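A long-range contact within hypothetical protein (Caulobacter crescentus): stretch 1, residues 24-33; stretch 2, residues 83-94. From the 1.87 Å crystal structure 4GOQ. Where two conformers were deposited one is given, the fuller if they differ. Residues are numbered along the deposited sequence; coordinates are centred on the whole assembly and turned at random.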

# COMPACT_ATOMS: atom_id res chain seq x y z
N ALA A 24 6.50 -3.83 -8.67
CA ALA A 24 6.33 -3.27 -7.33
C ALA A 24 7.46 -2.31 -7.05
O ALA A 24 8.63 -2.70 -7.16
CB ALA A 24 6.29 -4.38 -6.30
N THR A 25 7.14 -1.07 -6.72
CA THR A 25 8.21 -0.11 -6.47
C THR A 25 7.88 0.76 -5.26
O THR A 25 6.72 0.93 -4.88
CB THR A 25 8.55 0.69 -7.75
OG1 THR A 25 9.66 1.55 -7.51
CG2 THR A 25 7.39 1.47 -8.29
N VAL A 26 8.91 1.25 -4.62
CA VAL A 26 8.78 2.11 -3.46
C VAL A 26 8.67 3.53 -4.04
O VAL A 26 9.66 4.06 -4.57
CB VAL A 26 9.96 1.93 -2.48
CG1 VAL A 26 9.93 3.01 -1.40
CG2 VAL A 26 9.93 0.53 -1.84
N ALA A 27 7.47 4.11 -3.98
CA ALA A 27 7.19 5.46 -4.48
C ALA A 27 7.58 6.51 -3.45
O ALA A 27 7.81 7.65 -3.81
CB ALA A 27 5.73 5.61 -4.84
N ARG A 28 7.65 6.11 -2.18
CA ARG A 28 8.13 7.00 -1.12
C ARG A 28 8.78 6.15 -0.03
O ARG A 28 8.16 5.24 0.52
CB ARG A 28 7.03 7.91 -0.54
CG ARG A 28 7.60 9.04 0.32
CD ARG A 28 6.52 9.92 0.94
NE ARG A 28 7.07 11.14 1.57
CZ ARG A 28 7.53 11.21 2.82
NH1 ARG A 28 7.53 10.14 3.60
NH2 ARG A 28 8.01 12.36 3.29
N LYS A 29 10.04 6.44 0.26
CA LYS A 29 10.76 5.72 1.30
C LYS A 29 10.57 6.46 2.61
O LYS A 29 11.11 7.56 2.76
CB LYS A 29 12.26 5.64 0.92
CG LYS A 29 13.05 4.58 1.68
CD LYS A 29 14.50 4.49 1.17
CE LYS A 29 15.40 5.58 1.73
NZ LYS A 29 16.68 5.67 0.98
N GLY A 30 9.80 5.88 3.54
CA GLY A 30 9.57 6.53 4.83
C GLY A 30 10.54 6.08 5.91
O GLY A 30 11.62 5.56 5.59
N ASP A 31 10.17 6.30 7.19
CA ASP A 31 10.98 5.92 8.34
C ASP A 31 11.17 4.39 8.38
O ASP A 31 10.19 3.64 8.38
CB ASP A 31 10.39 6.43 9.68
CG ASP A 31 11.24 6.05 10.89
OD1 ASP A 31 12.35 6.60 11.03
OD2 ASP A 31 10.84 5.12 11.64
N ALA A 32 12.45 3.94 8.36
CA ALA A 32 12.79 2.51 8.26
C ALA A 32 12.18 1.65 9.37
O ALA A 32 11.75 0.53 9.11
CB ALA A 32 14.32 2.34 8.29
N ARG A 33 12.22 2.13 10.62
CA ARG A 33 11.79 1.29 11.74
C ARG A 33 10.29 1.33 12.03
O ARG A 33 9.72 0.30 12.35
CB ARG A 33 12.56 1.69 13.01
CG ARG A 33 14.03 1.22 12.94
CD ARG A 33 14.88 1.57 14.15
NE ARG A 33 16.30 1.38 13.85
CZ ARG A 33 16.95 0.23 13.99
NH1 ARG A 33 16.32 -0.85 14.46
NH2 ARG A 33 18.23 0.14 13.67
N ALA A 83 -1.22 12.57 2.39
CA ALA A 83 -0.81 11.64 3.46
C ALA A 83 0.66 11.82 3.86
O ALA A 83 0.99 11.71 5.05
CB ALA A 83 -1.04 10.22 3.01
N ALA A 84 1.54 12.15 2.87
CA ALA A 84 2.96 12.37 3.14
C ALA A 84 3.20 13.72 3.80
O ALA A 84 4.23 13.89 4.45
CB ALA A 84 3.77 12.25 1.86
N ARG A 85 2.25 14.69 3.68
CA ARG A 85 2.35 15.96 4.40
C ARG A 85 1.86 15.77 5.83
O ARG A 85 2.45 16.30 6.76
CB ARG A 85 1.56 17.09 3.72
CG ARG A 85 2.34 17.79 2.66
CD ARG A 85 1.52 18.93 2.10
NE ARG A 85 0.44 18.44 1.24
CZ ARG A 85 -0.85 18.71 1.40
NH1 ARG A 85 -1.25 19.48 2.40
NH2 ARG A 85 -1.75 18.23 0.55
N ILE A 86 0.78 15.03 5.99
CA ILE A 86 0.19 14.68 7.29
C ILE A 86 1.22 13.88 8.10
O ILE A 86 1.48 14.19 9.27
CB ILE A 86 -1.13 13.88 7.05
CG1 ILE A 86 -2.25 14.81 6.50
CG2 ILE A 86 -1.58 13.13 8.32
CD1 ILE A 86 -3.39 14.02 5.76
N ASP A 87 1.87 12.91 7.42
CA ASP A 87 2.86 12.04 8.01
C ASP A 87 4.14 11.97 7.14
O ASP A 87 4.26 11.07 6.31
CB ASP A 87 2.26 10.64 8.21
CG ASP A 87 3.18 9.65 8.90
OD1 ASP A 87 4.28 10.07 9.37
OD2 ASP A 87 2.80 8.47 9.00
N PRO A 88 5.16 12.81 7.45
CA PRO A 88 6.41 12.79 6.67
C PRO A 88 7.25 11.51 6.80
O PRO A 88 8.22 11.36 6.07
CB PRO A 88 7.18 14.00 7.24
CG PRO A 88 6.07 14.91 7.74
CD PRO A 88 5.15 13.94 8.40
N ASP A 89 6.87 10.57 7.71
CA ASP A 89 7.57 9.28 7.89
C ASP A 89 6.92 8.15 7.05
O ASP A 89 7.33 6.98 7.14
CB ASP A 89 7.55 8.88 9.38
CG ASP A 89 8.50 9.68 10.27
OD1 ASP A 89 9.42 10.33 9.73
OD2 ASP A 89 8.34 9.61 11.51
N ILE A 90 5.85 8.49 6.30
CA ILE A 90 5.09 7.47 5.57
C ILE A 90 5.83 6.91 4.32
O ILE A 90 6.52 7.62 3.58
CB ILE A 90 3.67 8.00 5.18
CG1 ILE A 90 2.66 6.85 5.06
CG2 ILE A 90 3.69 8.91 3.90
CD1 ILE A 90 1.11 7.30 5.01
N TRP A 91 5.62 5.61 4.10
CA TRP A 91 6.05 4.87 2.93
C TRP A 91 4.91 4.82 1.95
O TRP A 91 3.75 4.81 2.36
CB TRP A 91 6.42 3.41 3.29
CG TRP A 91 7.69 3.26 4.06
CD1 TRP A 91 7.90 3.56 5.37
CD2 TRP A 91 8.90 2.66 3.59
NE1 TRP A 91 9.17 3.20 5.75
CE2 TRP A 91 9.82 2.65 4.67
CE3 TRP A 91 9.31 2.14 2.35
CZ2 TRP A 91 11.11 2.14 4.55
CZ3 TRP A 91 10.60 1.64 2.22
CH2 TRP A 91 11.48 1.64 3.31
N VAL A 92 5.23 4.78 0.66
CA VAL A 92 4.21 4.58 -0.36
C VAL A 92 4.76 3.50 -1.27
O VAL A 92 5.89 3.62 -1.76
CB VAL A 92 3.81 5.87 -1.15
CG1 VAL A 92 2.75 5.53 -2.23
CG2 VAL A 92 3.27 6.96 -0.20
N VAL A 93 3.97 2.44 -1.48
CA VAL A 93 4.37 1.32 -2.31
C VAL A 93 3.36 1.20 -3.42
O VAL A 93 2.15 1.16 -3.15
CB VAL A 93 4.49 -0.01 -1.50
CG1 VAL A 93 4.80 -1.17 -2.44
CG2 VAL A 93 5.58 0.09 -0.42
N GLU A 94 3.83 1.18 -4.67
CA GLU A 94 2.90 1.07 -5.81
C GLU A 94 3.11 -0.29 -6.44
O GLU A 94 4.25 -0.71 -6.66
CB GLU A 94 3.13 2.24 -6.81
CG GLU A 94 2.13 2.29 -7.94
CD GLU A 94 2.13 3.60 -8.71
OE1 GLU A 94 3.16 4.31 -8.68
OE2 GLU A 94 1.11 3.92 -9.36

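The strongest polar interactions centre on Arg28. Its side chain is extended, with chi1 to chi3 all t, and its guanidinium reaches two backbone carbonyls of the turn from Asp87 to Ile90. Arg28 NH1 donates to Ile90 O at 2.7 Å and to Pro88 O at 2.8 Å. Arg28 NH2 also donates to Pro88 O, at 3.0 Å, so this carbonyl receives two bonds. Both acceptors lie near the guanidinium plane, as in-plane N-H donors require. Ala84 covers one face of the group; its CB lies 3.5 Å from Arg28 NE.

Two further bonds tie Asp31, in the loop, to the second stretch. Asp31 N donates to Asp89 O at 2.9 Å. Trp91 NE1 donates to Asp31 O, also at 2.9 Å and nearly linear at 175°.

The strands pair antiparallel. Thr25 and Glu94 form a reciprocal pair: Thr25 N to Glu94 O and Glu94 N to Thr25 O are both 2.9 Å. The register then shifts by one residue at a beta bulge. There Val92 O accepts from Ala27 N at 2.8 Å and from Arg28 N at 3.1 Å. The Ala27 bond is the more bent, at 133° against 153°. Val92 N returns a bond to Arg28 O at 3.0 Å.

Packing is built around Trp91. Gly30 CA sits over the face of its five-membered ring, 3.6 Å from the centroid. A CB on Gly30 would lie only 2.1 Å from Asp89 O and 2.7 Å from Trp91 CD1, so the close approach depends on the bare backbone. Lys29 CG makes an off-centre CH-pi contact with the six-membered ring. Val26 CG1 meets Trp91 CE3 at 3.9 Å. At the bulge, Ala27 CB packs on Val92 CG1 at 4.0 Å.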